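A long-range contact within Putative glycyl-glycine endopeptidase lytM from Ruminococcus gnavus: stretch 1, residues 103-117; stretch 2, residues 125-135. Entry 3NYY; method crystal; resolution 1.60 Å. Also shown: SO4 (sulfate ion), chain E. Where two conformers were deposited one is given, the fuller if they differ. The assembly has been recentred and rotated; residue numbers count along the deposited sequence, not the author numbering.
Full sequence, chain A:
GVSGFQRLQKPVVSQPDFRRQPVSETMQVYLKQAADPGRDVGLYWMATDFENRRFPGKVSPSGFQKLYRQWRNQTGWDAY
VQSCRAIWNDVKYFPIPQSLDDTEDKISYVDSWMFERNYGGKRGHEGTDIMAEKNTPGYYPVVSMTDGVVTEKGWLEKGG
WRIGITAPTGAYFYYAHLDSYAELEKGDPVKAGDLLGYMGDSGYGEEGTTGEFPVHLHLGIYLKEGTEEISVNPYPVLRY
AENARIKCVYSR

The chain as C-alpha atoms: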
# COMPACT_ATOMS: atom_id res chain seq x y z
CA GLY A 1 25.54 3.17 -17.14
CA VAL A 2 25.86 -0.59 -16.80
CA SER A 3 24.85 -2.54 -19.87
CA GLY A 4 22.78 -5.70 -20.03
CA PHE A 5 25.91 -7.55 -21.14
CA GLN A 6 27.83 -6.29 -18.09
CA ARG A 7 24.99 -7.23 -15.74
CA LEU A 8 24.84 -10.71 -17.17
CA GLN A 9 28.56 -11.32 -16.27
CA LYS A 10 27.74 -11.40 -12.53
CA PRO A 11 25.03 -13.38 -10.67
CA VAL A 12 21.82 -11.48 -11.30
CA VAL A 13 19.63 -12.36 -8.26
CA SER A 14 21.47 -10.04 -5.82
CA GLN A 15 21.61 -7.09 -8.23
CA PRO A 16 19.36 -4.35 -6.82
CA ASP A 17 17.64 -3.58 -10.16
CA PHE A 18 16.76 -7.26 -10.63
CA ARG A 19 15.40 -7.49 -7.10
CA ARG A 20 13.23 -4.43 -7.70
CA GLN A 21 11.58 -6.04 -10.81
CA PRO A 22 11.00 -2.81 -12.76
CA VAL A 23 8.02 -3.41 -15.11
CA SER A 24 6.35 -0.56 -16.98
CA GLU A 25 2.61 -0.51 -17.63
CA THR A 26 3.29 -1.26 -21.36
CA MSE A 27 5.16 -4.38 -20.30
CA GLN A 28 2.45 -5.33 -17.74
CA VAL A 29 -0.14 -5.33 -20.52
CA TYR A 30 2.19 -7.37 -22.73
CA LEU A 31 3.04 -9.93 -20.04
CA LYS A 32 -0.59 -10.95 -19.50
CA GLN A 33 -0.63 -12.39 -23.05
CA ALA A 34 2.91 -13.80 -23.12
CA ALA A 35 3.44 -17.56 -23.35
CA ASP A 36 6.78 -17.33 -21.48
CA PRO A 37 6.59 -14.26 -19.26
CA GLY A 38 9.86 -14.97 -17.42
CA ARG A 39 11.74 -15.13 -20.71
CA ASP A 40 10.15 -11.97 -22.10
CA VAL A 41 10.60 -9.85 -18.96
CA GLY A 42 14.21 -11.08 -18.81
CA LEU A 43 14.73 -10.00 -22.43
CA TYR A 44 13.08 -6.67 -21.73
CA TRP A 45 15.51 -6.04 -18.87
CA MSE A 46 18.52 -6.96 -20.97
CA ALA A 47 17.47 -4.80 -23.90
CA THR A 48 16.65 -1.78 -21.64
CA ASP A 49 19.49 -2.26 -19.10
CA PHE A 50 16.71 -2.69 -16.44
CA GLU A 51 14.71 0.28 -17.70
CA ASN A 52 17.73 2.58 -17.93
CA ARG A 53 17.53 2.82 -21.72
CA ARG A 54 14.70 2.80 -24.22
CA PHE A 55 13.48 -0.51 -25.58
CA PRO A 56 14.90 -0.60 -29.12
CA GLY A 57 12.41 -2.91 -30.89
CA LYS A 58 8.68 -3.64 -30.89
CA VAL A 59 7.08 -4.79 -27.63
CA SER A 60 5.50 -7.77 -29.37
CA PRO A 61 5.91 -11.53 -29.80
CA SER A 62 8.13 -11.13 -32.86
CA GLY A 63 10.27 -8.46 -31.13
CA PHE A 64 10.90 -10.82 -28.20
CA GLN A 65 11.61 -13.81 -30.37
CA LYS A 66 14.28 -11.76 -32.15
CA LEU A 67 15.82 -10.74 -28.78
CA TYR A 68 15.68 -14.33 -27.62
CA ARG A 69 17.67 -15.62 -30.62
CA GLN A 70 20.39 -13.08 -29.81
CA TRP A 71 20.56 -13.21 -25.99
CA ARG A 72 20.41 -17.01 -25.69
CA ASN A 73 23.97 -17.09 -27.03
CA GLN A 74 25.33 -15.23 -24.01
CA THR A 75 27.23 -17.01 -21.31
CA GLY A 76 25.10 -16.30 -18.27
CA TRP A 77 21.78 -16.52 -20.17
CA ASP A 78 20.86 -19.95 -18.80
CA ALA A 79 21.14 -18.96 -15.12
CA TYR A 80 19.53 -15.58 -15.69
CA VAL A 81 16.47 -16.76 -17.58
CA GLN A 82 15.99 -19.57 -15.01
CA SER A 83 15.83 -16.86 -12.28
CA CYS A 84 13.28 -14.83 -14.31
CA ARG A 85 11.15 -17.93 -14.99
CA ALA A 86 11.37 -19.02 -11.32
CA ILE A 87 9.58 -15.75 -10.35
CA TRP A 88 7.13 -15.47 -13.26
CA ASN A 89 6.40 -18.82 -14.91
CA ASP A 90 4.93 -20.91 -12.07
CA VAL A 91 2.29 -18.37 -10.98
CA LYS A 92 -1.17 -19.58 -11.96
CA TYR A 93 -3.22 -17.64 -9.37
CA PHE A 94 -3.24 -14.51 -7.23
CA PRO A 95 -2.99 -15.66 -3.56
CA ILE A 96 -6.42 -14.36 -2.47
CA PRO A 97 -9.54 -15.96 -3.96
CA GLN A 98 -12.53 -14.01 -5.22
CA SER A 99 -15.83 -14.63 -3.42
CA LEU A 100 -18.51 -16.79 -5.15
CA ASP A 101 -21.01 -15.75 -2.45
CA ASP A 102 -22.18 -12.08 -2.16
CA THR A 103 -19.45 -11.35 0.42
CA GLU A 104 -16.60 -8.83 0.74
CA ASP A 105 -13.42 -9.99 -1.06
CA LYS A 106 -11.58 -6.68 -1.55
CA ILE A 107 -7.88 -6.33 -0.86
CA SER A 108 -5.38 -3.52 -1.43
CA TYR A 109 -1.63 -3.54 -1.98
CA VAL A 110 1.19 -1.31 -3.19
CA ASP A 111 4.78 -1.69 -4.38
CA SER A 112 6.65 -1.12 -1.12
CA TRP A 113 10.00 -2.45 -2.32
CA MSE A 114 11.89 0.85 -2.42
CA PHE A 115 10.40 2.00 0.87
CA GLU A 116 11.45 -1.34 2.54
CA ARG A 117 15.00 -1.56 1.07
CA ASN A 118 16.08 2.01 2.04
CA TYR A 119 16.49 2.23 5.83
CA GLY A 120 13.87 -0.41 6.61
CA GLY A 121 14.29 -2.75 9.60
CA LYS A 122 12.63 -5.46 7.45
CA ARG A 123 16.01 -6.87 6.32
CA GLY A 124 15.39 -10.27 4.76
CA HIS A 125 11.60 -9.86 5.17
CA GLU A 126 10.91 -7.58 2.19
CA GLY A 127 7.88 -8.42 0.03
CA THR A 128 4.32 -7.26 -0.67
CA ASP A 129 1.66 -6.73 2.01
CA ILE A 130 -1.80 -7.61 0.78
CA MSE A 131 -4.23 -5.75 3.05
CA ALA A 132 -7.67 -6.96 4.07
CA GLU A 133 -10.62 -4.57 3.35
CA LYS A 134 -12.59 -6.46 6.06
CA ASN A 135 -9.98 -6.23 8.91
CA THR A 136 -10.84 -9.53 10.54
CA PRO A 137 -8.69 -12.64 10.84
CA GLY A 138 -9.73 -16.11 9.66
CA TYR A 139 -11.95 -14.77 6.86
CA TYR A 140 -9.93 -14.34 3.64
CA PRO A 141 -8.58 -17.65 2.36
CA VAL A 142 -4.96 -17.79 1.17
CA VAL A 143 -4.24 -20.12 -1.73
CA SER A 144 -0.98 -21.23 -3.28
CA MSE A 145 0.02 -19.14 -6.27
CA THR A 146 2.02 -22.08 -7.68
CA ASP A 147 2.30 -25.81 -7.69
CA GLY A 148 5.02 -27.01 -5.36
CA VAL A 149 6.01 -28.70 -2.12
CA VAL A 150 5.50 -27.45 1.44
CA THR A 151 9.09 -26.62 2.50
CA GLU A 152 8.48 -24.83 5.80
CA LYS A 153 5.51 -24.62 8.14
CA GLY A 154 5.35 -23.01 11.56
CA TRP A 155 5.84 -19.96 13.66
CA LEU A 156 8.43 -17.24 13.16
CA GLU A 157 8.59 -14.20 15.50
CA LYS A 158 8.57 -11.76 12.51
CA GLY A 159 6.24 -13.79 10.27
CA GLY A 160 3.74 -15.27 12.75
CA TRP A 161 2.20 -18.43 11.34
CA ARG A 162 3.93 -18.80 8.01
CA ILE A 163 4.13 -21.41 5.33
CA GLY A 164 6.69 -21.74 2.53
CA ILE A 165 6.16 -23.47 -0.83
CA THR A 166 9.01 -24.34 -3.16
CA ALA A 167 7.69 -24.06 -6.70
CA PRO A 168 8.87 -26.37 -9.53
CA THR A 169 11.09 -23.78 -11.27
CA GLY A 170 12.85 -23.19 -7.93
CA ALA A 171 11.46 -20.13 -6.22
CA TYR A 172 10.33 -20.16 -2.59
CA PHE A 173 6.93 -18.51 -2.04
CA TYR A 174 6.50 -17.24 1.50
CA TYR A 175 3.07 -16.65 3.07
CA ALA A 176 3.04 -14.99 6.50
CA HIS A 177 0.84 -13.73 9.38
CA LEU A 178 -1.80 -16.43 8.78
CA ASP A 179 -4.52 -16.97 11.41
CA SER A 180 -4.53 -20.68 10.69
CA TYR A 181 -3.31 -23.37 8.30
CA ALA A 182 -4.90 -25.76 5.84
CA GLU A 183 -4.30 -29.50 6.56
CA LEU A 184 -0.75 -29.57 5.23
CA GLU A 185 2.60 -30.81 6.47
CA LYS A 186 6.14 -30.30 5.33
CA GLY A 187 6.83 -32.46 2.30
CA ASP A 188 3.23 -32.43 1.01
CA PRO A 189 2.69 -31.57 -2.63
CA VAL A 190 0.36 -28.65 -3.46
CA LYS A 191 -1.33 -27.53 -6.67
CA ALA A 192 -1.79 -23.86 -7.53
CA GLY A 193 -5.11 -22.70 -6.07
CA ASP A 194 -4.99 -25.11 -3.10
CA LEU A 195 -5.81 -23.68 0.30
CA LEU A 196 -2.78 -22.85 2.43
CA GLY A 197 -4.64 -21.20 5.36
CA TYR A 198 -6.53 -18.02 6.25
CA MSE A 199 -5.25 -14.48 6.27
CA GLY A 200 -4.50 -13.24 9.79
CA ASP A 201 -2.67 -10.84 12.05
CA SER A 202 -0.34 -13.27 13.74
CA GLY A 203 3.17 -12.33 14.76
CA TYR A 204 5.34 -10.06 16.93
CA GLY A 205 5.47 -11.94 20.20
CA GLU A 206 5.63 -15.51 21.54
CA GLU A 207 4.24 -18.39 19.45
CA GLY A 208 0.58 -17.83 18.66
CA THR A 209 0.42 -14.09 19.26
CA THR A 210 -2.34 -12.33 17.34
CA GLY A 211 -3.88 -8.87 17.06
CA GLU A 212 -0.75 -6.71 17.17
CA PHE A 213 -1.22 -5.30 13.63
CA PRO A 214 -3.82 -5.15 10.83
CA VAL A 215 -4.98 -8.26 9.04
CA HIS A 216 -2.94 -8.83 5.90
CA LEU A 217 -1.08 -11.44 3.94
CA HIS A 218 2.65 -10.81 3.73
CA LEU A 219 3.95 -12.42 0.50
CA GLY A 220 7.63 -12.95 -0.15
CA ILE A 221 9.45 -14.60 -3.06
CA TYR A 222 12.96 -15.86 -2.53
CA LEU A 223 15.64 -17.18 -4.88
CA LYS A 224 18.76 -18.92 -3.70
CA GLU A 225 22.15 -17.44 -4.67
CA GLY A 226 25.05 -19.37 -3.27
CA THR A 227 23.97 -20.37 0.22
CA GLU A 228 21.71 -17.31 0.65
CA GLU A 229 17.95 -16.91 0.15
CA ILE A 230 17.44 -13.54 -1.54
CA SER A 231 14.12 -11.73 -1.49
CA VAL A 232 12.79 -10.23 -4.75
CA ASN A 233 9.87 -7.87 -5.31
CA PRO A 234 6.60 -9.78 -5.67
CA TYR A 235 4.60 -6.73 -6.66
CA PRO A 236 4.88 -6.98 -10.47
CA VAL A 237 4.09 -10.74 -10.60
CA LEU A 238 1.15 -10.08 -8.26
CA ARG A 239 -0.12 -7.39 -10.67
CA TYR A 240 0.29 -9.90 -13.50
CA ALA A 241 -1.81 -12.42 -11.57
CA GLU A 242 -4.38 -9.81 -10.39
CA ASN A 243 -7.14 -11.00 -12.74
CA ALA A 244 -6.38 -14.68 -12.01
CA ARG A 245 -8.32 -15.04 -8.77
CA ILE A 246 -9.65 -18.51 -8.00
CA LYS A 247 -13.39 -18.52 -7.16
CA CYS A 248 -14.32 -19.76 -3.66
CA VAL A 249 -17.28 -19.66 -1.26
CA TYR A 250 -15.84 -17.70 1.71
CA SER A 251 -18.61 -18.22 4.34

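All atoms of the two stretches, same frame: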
# COMPACT_ATOMS: atom_id res chain seq x y z
N THR A 103 -20.20 -11.71 -0.78
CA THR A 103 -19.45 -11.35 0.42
C THR A 103 -18.23 -10.50 0.03
O THR A 103 -17.73 -10.58 -1.11
CB THR A 103 -19.03 -12.62 1.27
OG1 THR A 103 -18.91 -12.28 2.65
CG2 THR A 103 -17.72 -13.22 0.81
N GLU A 104 -17.78 -9.66 0.96
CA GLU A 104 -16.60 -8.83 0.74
C GLU A 104 -15.35 -9.66 0.38
O GLU A 104 -14.99 -10.55 1.13
CB GLU A 104 -16.29 -8.03 2.02
CG GLU A 104 -15.12 -7.05 1.88
CD GLU A 104 -15.41 -6.03 0.82
OE1 GLU A 104 -16.26 -5.15 1.06
OE2 GLU A 104 -14.81 -6.15 -0.27
N ASP A 105 -14.70 -9.34 -0.74
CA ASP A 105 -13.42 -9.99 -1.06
C ASP A 105 -12.33 -9.00 -1.47
O ASP A 105 -11.33 -9.39 -2.07
CB ASP A 105 -13.61 -11.08 -2.13
CG ASP A 105 -14.06 -10.51 -3.50
OD1 ASP A 105 -14.24 -9.28 -3.61
OD2 ASP A 105 -14.25 -11.32 -4.46
N LYS A 106 -12.51 -7.73 -1.10
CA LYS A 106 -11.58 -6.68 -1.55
C LYS A 106 -10.29 -6.70 -0.73
O LYS A 106 -10.29 -6.98 0.46
CB LYS A 106 -12.21 -5.28 -1.51
CG LYS A 106 -13.27 -5.09 -2.60
CD LYS A 106 -14.18 -3.86 -2.31
CE LYS A 106 -15.52 -3.94 -3.08
NZ LYS A 106 -16.40 -5.10 -2.68
N ILE A 107 -9.20 -6.49 -1.46
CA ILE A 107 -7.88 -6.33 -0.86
C ILE A 107 -7.20 -5.14 -1.53
O ILE A 107 -7.62 -4.67 -2.60
CB ILE A 107 -7.00 -7.61 -0.97
CG1 ILE A 107 -6.99 -8.21 -2.38
CG2 ILE A 107 -7.48 -8.69 0.03
CD1 ILE A 107 -6.27 -7.40 -3.45
N SER A 108 -6.13 -4.67 -0.92
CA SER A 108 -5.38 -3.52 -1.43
C SER A 108 -3.92 -3.80 -1.19
O SER A 108 -3.58 -4.44 -0.19
CB SER A 108 -5.74 -2.25 -0.68
OG SER A 108 -7.10 -1.91 -0.83
N TYR A 109 -3.06 -3.35 -2.11
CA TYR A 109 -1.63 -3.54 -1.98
C TYR A 109 -0.89 -2.57 -2.88
O TYR A 109 -1.43 -2.15 -3.93
CB TYR A 109 -1.21 -4.97 -2.28
CG TYR A 109 -1.44 -5.45 -3.70
CD1 TYR A 109 -2.68 -5.86 -4.12
CD2 TYR A 109 -0.37 -5.53 -4.60
CE1 TYR A 109 -2.88 -6.33 -5.44
CE2 TYR A 109 -0.57 -5.98 -5.90
CZ TYR A 109 -1.80 -6.39 -6.29
OH TYR A 109 -1.94 -6.82 -7.60
N VAL A 110 0.32 -2.23 -2.47
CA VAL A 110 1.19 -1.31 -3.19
C VAL A 110 2.58 -1.92 -3.33
O VAL A 110 2.92 -2.92 -2.68
CB VAL A 110 1.31 0.07 -2.49
CG1 VAL A 110 -0.03 0.80 -2.43
CG2 VAL A 110 1.93 -0.07 -1.10
N ASP A 111 3.36 -1.35 -4.22
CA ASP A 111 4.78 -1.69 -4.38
C ASP A 111 5.57 -0.98 -3.30
O ASP A 111 5.88 0.21 -3.42
CB ASP A 111 5.27 -1.25 -5.75
CG ASP A 111 6.64 -1.84 -6.12
OD1 ASP A 111 7.32 -2.33 -5.21
OD2 ASP A 111 6.99 -1.81 -7.33
N SER A 112 5.93 -1.71 -2.26
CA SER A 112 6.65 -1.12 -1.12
C SER A 112 8.15 -1.37 -1.15
O SER A 112 8.85 -1.04 -0.19
CB SER A 112 6.06 -1.69 0.17
OG SER A 112 6.15 -3.10 0.18
N TRP A 113 8.64 -1.96 -2.24
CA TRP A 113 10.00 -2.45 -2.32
C TRP A 113 11.03 -1.36 -2.00
O TRP A 113 11.93 -1.57 -1.19
CB TRP A 113 10.28 -3.04 -3.71
CG TRP A 113 11.60 -3.76 -3.73
CD1 TRP A 113 12.78 -3.32 -4.23
CD2 TRP A 113 11.83 -5.03 -3.15
NE1 TRP A 113 13.76 -4.29 -4.02
CE2 TRP A 113 13.19 -5.35 -3.38
CE3 TRP A 113 11.02 -5.97 -2.51
CZ2 TRP A 113 13.75 -6.53 -2.91
CZ3 TRP A 113 11.57 -7.16 -2.07
CH2 TRP A 113 12.93 -7.41 -2.25
N MSE A 114 10.90 -0.20 -2.61
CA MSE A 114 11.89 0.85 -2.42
C MSE A 114 11.80 1.51 -1.06
O MSE A 114 12.81 2.01 -0.56
CB MSE A 114 11.82 1.86 -3.55
CG MSE A 114 12.10 1.22 -4.86
SE MSE A 114 12.86 2.44 -6.12
CE MSE A 114 11.41 3.07 -7.04
N PHE A 115 10.62 1.48 -0.47
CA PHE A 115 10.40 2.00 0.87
C PHE A 115 11.09 1.01 1.86
O PHE A 115 11.85 1.43 2.73
CB PHE A 115 8.88 2.19 1.11
CG PHE A 115 8.22 3.16 0.12
CD1 PHE A 115 7.95 2.78 -1.21
CD2 PHE A 115 7.91 4.47 0.50
CE1 PHE A 115 7.37 3.69 -2.13
CE2 PHE A 115 7.32 5.37 -0.41
CZ PHE A 115 7.07 4.99 -1.73
N GLU A 116 10.89 -0.29 1.66
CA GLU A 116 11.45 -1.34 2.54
C GLU A 116 12.97 -1.51 2.47
O GLU A 116 13.61 -1.76 3.50
CB GLU A 116 10.80 -2.71 2.24
CG GLU A 116 9.37 -2.81 2.75
CD GLU A 116 8.58 -3.98 2.16
OE1 GLU A 116 9.17 -4.91 1.58
OE2 GLU A 116 7.33 -3.94 2.28
N ARG A 117 13.54 -1.40 1.27
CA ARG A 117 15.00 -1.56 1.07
C ARG A 117 15.82 -0.43 1.71
O ARG A 117 16.85 -0.70 2.33
CB ARG A 117 15.36 -1.71 -0.42
CG ARG A 117 14.92 -3.03 -1.04
CD ARG A 117 15.57 -4.25 -0.39
NE ARG A 117 17.02 -4.20 -0.52
CZ ARG A 117 17.90 -4.69 0.35
NH1 ARG A 117 17.51 -5.27 1.49
NH2 ARG A 117 19.20 -4.57 0.10
N HIS A 125 13.05 -9.67 5.04
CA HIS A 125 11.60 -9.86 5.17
C HIS A 125 10.82 -8.97 4.19
O HIS A 125 9.62 -8.72 4.37
CB HIS A 125 11.18 -9.58 6.62
CG HIS A 125 11.72 -10.58 7.58
ND1 HIS A 125 11.00 -11.69 7.98
CD2 HIS A 125 12.92 -10.67 8.20
CE1 HIS A 125 11.73 -12.40 8.82
NE2 HIS A 125 12.91 -11.82 8.94
N GLU A 126 11.50 -8.52 3.15
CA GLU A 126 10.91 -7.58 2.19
C GLU A 126 9.96 -8.36 1.29
O GLU A 126 10.25 -9.50 0.89
CB GLU A 126 12.00 -6.99 1.34
CG GLU A 126 13.11 -6.23 2.08
CD GLU A 126 14.27 -7.11 2.47
OE1 GLU A 126 14.22 -8.37 2.30
OE2 GLU A 126 15.27 -6.56 2.99
N GLY A 127 8.85 -7.75 0.91
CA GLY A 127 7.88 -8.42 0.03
C GLY A 127 6.75 -7.49 -0.32
O GLY A 127 7.00 -6.29 -0.54
N THR A 128 5.54 -8.04 -0.39
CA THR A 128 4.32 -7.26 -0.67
C THR A 128 3.30 -7.63 0.39
O THR A 128 3.05 -8.78 0.68
CB THR A 128 3.78 -7.55 -2.04
OG1 THR A 128 4.80 -7.27 -3.03
CG2 THR A 128 2.51 -6.69 -2.35
N ASP A 129 2.72 -6.60 1.00
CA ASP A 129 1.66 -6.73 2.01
C ASP A 129 0.29 -6.55 1.39
O ASP A 129 -0.04 -5.48 0.89
CB ASP A 129 1.92 -5.76 3.15
CG ASP A 129 3.20 -6.09 3.89
OD1 ASP A 129 3.47 -7.28 4.07
OD2 ASP A 129 3.99 -5.18 4.18
N ILE A 130 -0.49 -7.61 1.38
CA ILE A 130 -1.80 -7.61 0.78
C ILE A 130 -2.82 -7.41 1.92
O ILE A 130 -3.07 -8.31 2.76
CB ILE A 130 -2.04 -8.84 -0.01
CG1 ILE A 130 -1.04 -8.95 -1.16
CG2 ILE A 130 -3.47 -8.83 -0.55
CD1 ILE A 130 -1.03 -10.33 -1.81
N MSE A 131 -3.42 -6.21 1.94
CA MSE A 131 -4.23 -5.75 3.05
C MSE A 131 -5.67 -6.13 2.92
O MSE A 131 -6.28 -5.97 1.86
CB MSE A 131 -4.11 -4.23 3.25
CG MSE A 131 -2.66 -3.68 3.24
SE MSE A 131 -1.54 -4.25 4.66
CE MSE A 131 -0.06 -2.99 4.50
N ALA A 132 -6.22 -6.67 4.02
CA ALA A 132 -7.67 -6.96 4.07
C ALA A 132 -8.52 -5.65 4.13
O ALA A 132 -8.26 -4.78 4.97
CB ALA A 132 -7.99 -7.78 5.33
N GLU A 133 -9.55 -5.58 3.28
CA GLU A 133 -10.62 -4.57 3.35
C GLU A 133 -11.45 -4.80 4.63
O GLU A 133 -11.63 -3.90 5.44
CB GLU A 133 -11.55 -4.70 2.13
CG GLU A 133 -12.73 -3.68 2.10
CD GLU A 133 -12.34 -2.30 1.58
OE1 GLU A 133 -11.21 -2.10 1.06
OE2 GLU A 133 -13.19 -1.39 1.70
N LYS A 134 -11.93 -6.03 4.81
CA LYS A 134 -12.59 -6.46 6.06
C LYS A 134 -11.47 -6.88 7.04
O LYS A 134 -10.90 -7.95 6.86
CB LYS A 134 -13.56 -7.60 5.76
CG LYS A 134 -14.38 -8.12 6.92
CD LYS A 134 -15.39 -9.17 6.48
CE LYS A 134 -16.13 -9.79 7.65
NZ LYS A 134 -16.86 -8.79 8.49
N ASN A 135 -11.15 -6.05 8.04
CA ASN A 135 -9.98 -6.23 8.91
C ASN A 135 -10.30 -7.23 10.02
O ASN A 135 -10.36 -6.88 11.20
CB ASN A 135 -9.46 -4.86 9.43
CG ASN A 135 -8.24 -4.95 10.31
OD1 ASN A 135 -7.53 -5.95 10.33
ND2 ASN A 135 -7.96 -3.86 11.06
S SO4 E . 20.62 -7.29 1.95
O1 SO4 E . 19.67 -7.83 1.00
O2 SO4 E . 20.64 -8.16 3.12
O3 SO4 E . 21.94 -7.21 1.32
O4 SO4 E . 20.22 -5.94 2.37
O HOH W 1 -8.20 -3.25 1.34
O HOH W 2 0.89 -3.00 0.39
O HOH W 3 3.64 -3.97 -0.18
O HOH W 4 6.34 -4.83 -2.86
O HOH W 5 6.68 -6.18 3.13
O HOH W 6 15.36 -4.02 3.92

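The two stretches run antiparallel and bury 803 Å² between them. They pair directly as strands only over a short length, where Ile107 lies across from Ala132 and Ser108 from Met131. Ser108 and Met131 bond in both directions: Met131 N donates to Ser108 O at 2.8 Å, and Ser108 N donates to Met131 O at 3.1 Å. Tyr109 still lies close to Ile130, CA to CA 4.9 Å. From Val110 toward the helix the backbones separate, and waters bridge the gap. Water 2 accepts from Val110 N and donates to Asp129 O. Water 3 accepts from Asp129 N and donates to Val110 O and to Ser112 OG.

Glu126 covers the most surface. Its CB packs 3.4 Å from CZ3 of Trp113, so the aliphatic part of the side chain meets the indole. Its carboxylate meets the end of Arg117: NH1 of Arg117 donates to OE2 of Glu126 at 3.0 Å, a salt bridge. The same NH1 also donates to O4 of a sulfate ion, at 2.9 Å. Water 6 links Glu126 OE2 to Glu116 O.

Glu133 comes next, at the other end of the contact. Its N donates to Lys106 O at 3.2 Å, which extends the backbone pairing. Its CB lies 3.7 Å from CB of Lys106. Its CG lies 3.8 Å from CD of Glu104, whose OE2 is held by a salt bridge from Lys106 NZ at 3.1 Å.

Glu116 reaches from the helix to the second stretch. Its OE1 accepts from Gly127 N at 2.9 Å, and its OE2 accepts from Ser112 OG at 2.6 Å. OE2 also lies 4.0 Å from Asp129 OD2. These like charges share water 5, which donates to both oxygens.

Between these ends, apolar contact prevails around Ile130. Its CG2 lies 3.8 Å from CB of Ile107, and its CG1 lies 4.1 Å from CB of Tyr109.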